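Local coordinates for protein Cel44C (Paenibacillus polymyxa, PDB 2YIH) that hydrolyses the beta-1,4-glucan backbone of xyloglucan, and probably of cellulose, through its family 44 glycoside hydrolase module, at residues Ala35-Met40 with Tyr408-Gly413; Ala41-Gly46 with Leu100-Tyr105. The protein carries 8 engineered substitutions. One frame throughout, in Å; residues are numbered along the deposited sequence.

How the contacts relate
Both contacts lie near the N-terminal ends of the early strands of the catalytic TIM barrel, away from the glycan and calcium sites, their centres about 14 Å apart. The loop 35-40, which follows barrel strand 29-30, passes straight into strand 42-45. Contact 1 joins that loop to the end of helix 399-409, the last helix before the chain returns to the nine-stranded beta domain; contact 2, which falls within the sequence that contact 1 spans, pairs strand 42-45 with the start of strand 105-110. They touch where Met40 O packs on Thr104 CG2 at 3.3 Å and Arg409 NH2 on Ala41 CB; one continuous segment thus meets the last barrel helix through its loop and the next strand through its strand.

Contact 1. Residues Ala35-Met40 with Tyr408-Gly413; sequences AGDENM and YRNYDG. With SO4 (sulfate ion), chain E.
Arg409 and Asn39 hold each other through reciprocal side-chain-to-backbone hydrogen bonds. The guanidinium grips one atom, Asn39 O, side-on with two nitrogens: NE is 2.9 Å from that oxygen and nearly along the C=O axis, whereas NH2, at 3.1 Å from Asn39 O, stands above the carbonyl plane. In return Asn39 ND2 donates to Arg409 O at 3.0 Å. With CG anti to the backbone N (chi1 -173°), the Asn39 side chain extends toward Arg409, and its ND2 lies over one face of the guanidinium, the amide and guanidinium planes 18° apart. A further side-chain donor, Asn410 ND2, reaches Asp37 O at 2.9 Å on a carbonyl lone pair, while Asn410 OD1 accepts from Asn415 N. Arg409 also binds a sulfate ion, probably from the crystallisation liquor, with its two terminal nitrogens: NH1 meets sulfate O2 at 2.7 Å and NH2 meets O3, both bonds almost straight. Packing is slighter, with Arg409 CB 3.2 Å from Glu38 O. Within the loop, the Glu38 carboxylate accepts from the backbone N of Ala35 and Gly36, and OE2 also bonds Ser402 of helix 399-409. The whole is a polar junction between the loop after the first barrel strand and the C-terminal end of the last helix of a TIM barrel.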
# COMPACT_ATOMS: atom_id res chain seq x y z
N ALA A 35 13.03 -9.32 0.67
CA ALA A 35 14.37 -9.91 0.47
C ALA A 35 15.41 -8.88 0.07
O ALA A 35 16.60 -9.01 0.45
CB ALA A 35 14.32 -11.04 -0.54
N GLY A 36 14.98 -7.84 -0.62
CA GLY A 36 15.88 -6.76 -1.01
C GLY A 36 16.18 -6.73 -2.48
O GLY A 36 16.85 -5.82 -2.97
N ASP A 37 15.71 -7.74 -3.22
CA ASP A 37 15.92 -7.76 -4.65
C ASP A 37 14.60 -7.67 -5.42
O ASP A 37 14.49 -8.09 -6.59
CB ASP A 37 16.77 -8.95 -5.09
CG ASP A 37 16.17 -10.29 -4.72
OD1 ASP A 37 15.16 -10.39 -3.99
OD2 ASP A 37 16.71 -11.29 -5.23
N GLU A 38 13.60 -7.06 -4.79
CA GLU A 38 12.30 -6.94 -5.45
C GLU A 38 12.26 -5.70 -6.34
O GLU A 38 11.27 -5.50 -7.05
CB GLU A 38 11.20 -6.81 -4.38
CG GLU A 38 10.89 -8.09 -3.55
CD GLU A 38 11.84 -8.30 -2.41
OE1 GLU A 38 12.59 -7.37 -2.03
OE2 GLU A 38 11.85 -9.42 -1.90
N ASN A 39 13.26 -4.82 -6.22
CA ASN A 39 13.29 -3.56 -7.01
C ASN A 39 12.01 -2.73 -6.83
O ASN A 39 11.29 -2.40 -7.79
CB ASN A 39 13.54 -3.90 -8.49
CG ASN A 39 13.76 -2.65 -9.35
OD1 ASN A 39 14.27 -1.63 -8.87
ND2 ASN A 39 13.35 -2.72 -10.62
N MET A 40 11.65 -2.53 -5.57
CA MET A 40 10.52 -1.69 -5.18
C MET A 40 10.74 -0.26 -5.68
O MET A 40 11.87 0.18 -5.79
CB MET A 40 10.41 -1.66 -3.64
CG MET A 40 10.05 -3.03 -3.05
SD MET A 40 8.31 -3.47 -3.35
CE MET A 40 8.32 -5.10 -2.60
N TYR A 408 7.31 -9.03 -11.60
CA TYR A 408 7.05 -7.72 -12.22
C TYR A 408 8.29 -6.83 -12.34
O TYR A 408 8.36 -5.99 -13.26
CB TYR A 408 5.97 -6.95 -11.43
CG TYR A 408 4.56 -7.35 -11.81
CD1 TYR A 408 4.00 -8.53 -11.32
CD2 TYR A 408 3.84 -6.62 -12.75
CE1 TYR A 408 2.75 -8.93 -11.69
CE2 TYR A 408 2.54 -7.01 -13.12
CZ TYR A 408 2.02 -8.17 -12.62
OH TYR A 408 0.73 -8.59 -12.95
N ARG A 409 9.24 -6.94 -11.39
CA ARG A 409 10.22 -5.87 -11.21
C ARG A 409 11.67 -6.33 -11.24
O ARG A 409 12.57 -5.51 -11.29
CB ARG A 409 9.93 -5.08 -9.92
CG ARG A 409 8.58 -4.38 -9.94
CD ARG A 409 8.63 -3.07 -10.74
NE ARG A 409 9.54 -2.13 -10.09
CZ ARG A 409 9.85 -0.93 -10.56
NH1 ARG A 409 9.28 -0.50 -11.70
NH2 ARG A 409 10.72 -0.16 -9.89
N ASN A 410 11.91 -7.65 -11.26
CA ASN A 410 13.28 -8.14 -11.36
C ASN A 410 13.23 -9.58 -11.83
O ASN A 410 13.61 -10.50 -11.09
CB ASN A 410 14.01 -8.05 -10.00
CG ASN A 410 15.42 -8.58 -10.07
OD1 ASN A 410 16.00 -8.72 -11.16
ND2 ASN A 410 15.98 -8.93 -8.90
N TYR A 411 12.69 -9.77 -13.03
CA TYR A 411 12.35 -11.12 -13.46
C TYR A 411 13.58 -11.88 -13.94
O TYR A 411 13.59 -13.13 -13.97
CB TYR A 411 11.23 -11.10 -14.53
CG TYR A 411 11.53 -10.28 -15.77
CD1 TYR A 411 12.34 -10.78 -16.79
CD2 TYR A 411 10.96 -9.02 -15.95
CE1 TYR A 411 12.57 -10.03 -17.94
CE2 TYR A 411 11.19 -8.27 -17.09
CZ TYR A 411 12.00 -8.77 -18.07
OH TYR A 411 12.21 -8.02 -19.21
N ASP A 412 14.63 -11.14 -14.25
CA ASP A 412 15.82 -11.72 -14.84
C ASP A 412 17.07 -11.61 -13.97
O ASP A 412 18.16 -11.93 -14.43
CB ASP A 412 16.06 -11.11 -16.22
CG ASP A 412 16.33 -9.61 -16.17
OD1 ASP A 412 16.24 -8.99 -15.07
OD2 ASP A 412 16.65 -9.06 -17.25
N GLY A 413 16.95 -11.12 -12.74
CA GLY A 413 18.12 -10.85 -11.91
C GLY A 413 18.87 -9.57 -12.25
O GLY A 413 19.93 -9.28 -11.67
S SO4 E . 10.72 2.86 -12.15
O1 SO4 E . 11.88 2.97 -13.03
O2 SO4 E . 9.77 1.96 -12.77
O3 SO4 E . 11.18 2.38 -10.84
O4 SO4 E . 10.17 4.20 -11.98

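Contact 2. Residues Ala41-Gly46 with Leu100-Tyr105; sequences AARRLG and LKLGTY. With EDO (1,2-ethanediol), chain L.
Two backbone hydrogen bonds join the segments: Tyr105 N donates to Ala41 O at 2.9 Å and Arg43 N to Tyr105 O at 2.9 Å, so Tyr105 bridges Ala42 in parallel register. Ala41 O also takes a water, which donates as well to Gly103 O, and lies 3.3 Å from Thr104 CA in a CA-H...O contact. Gly103, with positive phi, is the C-prime residue of the Schellman motif that ends helix 90-102 just before the strand begins. Farther out, the Arg43 chain passes Thr104, CD lying 3.3 Å from OG1; CD also meets Leu102 CD1 at 3.9 Å, the two side chains crossing at about a right angle. Beyond, Arg43 NE forms a salt bridge with Asp33 and NH1 bonds Phe95 O and Ser99 OG, the latter also bonded to Thr104 OG1. An alanine in place of Arg43 would probably cost Asp33 its salt bridge to this side chain and open a gap beside Leu102 and Thr104. On the side of the sheet bearing Ala42, its CB packs 4.2 Å from Tyr105 CB. The chemistry implies that backbone bonds set the strand register, while a buried arginine, its charge probably balanced by Asp33, ties strand 42-45 to helix 90-102.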
# COMPACT_ATOMS: atom_id res chain seq x y z
N ALA A 41 9.65 0.48 -5.87
CA ALA A 41 9.70 1.91 -6.20
C ALA A 41 9.18 2.80 -5.07
O ALA A 41 9.30 4.03 -5.13
CB ALA A 41 8.91 2.22 -7.57
N ALA A 42 8.60 2.19 -4.05
CA ALA A 42 8.02 2.99 -2.96
C ALA A 42 8.17 2.26 -1.62
O ALA A 42 7.96 1.07 -1.54
CB ALA A 42 6.51 3.28 -3.23
N ARG A 43 8.53 3.01 -0.59
CA ARG A 43 8.66 2.45 0.77
C ARG A 43 7.85 3.31 1.73
O ARG A 43 7.87 4.54 1.62
CB ARG A 43 10.15 2.41 1.18
CG ARG A 43 10.92 1.42 0.28
CD ARG A 43 12.44 1.42 0.56
NE ARG A 43 12.78 0.89 1.89
CZ ARG A 43 13.36 1.61 2.85
NH1 ARG A 43 13.51 2.92 2.71
NH2 ARG A 43 13.75 1.02 3.96
N ARG A 44 7.19 2.68 2.71
CA ARG A 44 6.37 3.40 3.68
C ARG A 44 6.91 3.11 5.07
O ARG A 44 7.18 1.96 5.40
CB ARG A 44 4.92 2.90 3.62
CG ARG A 44 4.01 3.41 4.78
CD ARG A 44 2.58 3.08 4.41
NE ARG A 44 1.61 3.54 5.44
CZ ARG A 44 1.10 2.78 6.40
NH1 ARG A 44 1.60 1.55 6.64
NH2 ARG A 44 0.13 3.28 7.18
N LEU A 45 6.96 4.16 5.90
CA LEU A 45 7.25 4.00 7.33
C LEU A 45 5.92 4.33 8.03
O LEU A 45 5.58 5.51 8.22
CB LEU A 45 8.38 4.95 7.76
CG LEU A 45 8.72 4.87 9.26
CD1 LEU A 45 9.25 3.49 9.63
CD2 LEU A 45 9.75 5.93 9.61
N GLY A 46 5.20 3.30 8.41
CA GLY A 46 3.84 3.49 8.94
C GLY A 46 3.36 2.28 9.69
O GLY A 46 4.17 1.47 10.10
N LEU A 100 16.78 6.64 -0.55
CA LEU A 100 17.66 7.35 -1.48
C LEU A 100 18.61 6.37 -2.20
O LEU A 100 18.76 6.46 -3.42
CB LEU A 100 18.44 8.45 -0.77
CG LEU A 100 17.48 9.57 -0.31
CD1 LEU A 100 18.29 10.67 0.40
CD2 LEU A 100 16.63 10.16 -1.47
N LYS A 101 19.14 5.40 -1.44
CA LYS A 101 20.07 4.39 -1.97
C LYS A 101 19.35 3.50 -2.99
O LYS A 101 19.92 3.19 -4.05
CB LYS A 101 20.66 3.57 -0.81
CG LYS A 101 21.73 2.51 -1.18
CD LYS A 101 22.29 1.81 0.10
CE LYS A 101 21.67 0.44 0.30
NZ LYS A 101 22.33 -0.33 1.40
N LEU A 102 18.08 3.19 -2.71
CA LEU A 102 17.32 2.23 -3.50
C LEU A 102 16.51 2.93 -4.60
O LEU A 102 15.88 2.26 -5.42
CB LEU A 102 16.35 1.45 -2.61
CG LEU A 102 16.89 0.46 -1.59
CD1 LEU A 102 15.73 -0.13 -0.75
CD2 LEU A 102 17.67 -0.66 -2.31
N GLY A 103 16.49 4.26 -4.59
CA GLY A 103 15.68 5.04 -5.52
C GLY A 103 14.17 4.96 -5.33
O GLY A 103 13.40 5.02 -6.31
N THR A 104 13.72 4.88 -4.09
CA THR A 104 12.28 4.74 -3.84
C THR A 104 11.69 6.04 -3.28
O THR A 104 12.40 6.86 -2.68
CB THR A 104 11.97 3.60 -2.84
OG1 THR A 104 12.57 3.93 -1.57
CG2 THR A 104 12.54 2.27 -3.35
N TYR A 105 10.40 6.24 -3.52
CA TYR A 105 9.59 7.24 -2.80
C TYR A 105 9.63 6.90 -1.31
O TYR A 105 9.62 5.70 -0.95
CB TYR A 105 8.16 7.12 -3.34
CG TYR A 105 7.18 8.17 -2.88
CD1 TYR A 105 6.69 8.17 -1.58
CD2 TYR A 105 6.66 9.08 -3.79
CE1 TYR A 105 5.72 9.10 -1.18
CE2 TYR A 105 5.71 10.02 -3.41
CZ TYR A 105 5.23 10.01 -2.10
OH TYR A 105 4.30 10.94 -1.73
C1 EDO L . 7.02 0.59 11.36
O1 EDO L . 5.76 0.86 12.00
C2 EDO L . 7.45 -0.80 11.79
O2 EDO L . 6.55 -1.75 11.22
O HOH W 1 10.67 5.40 -7.18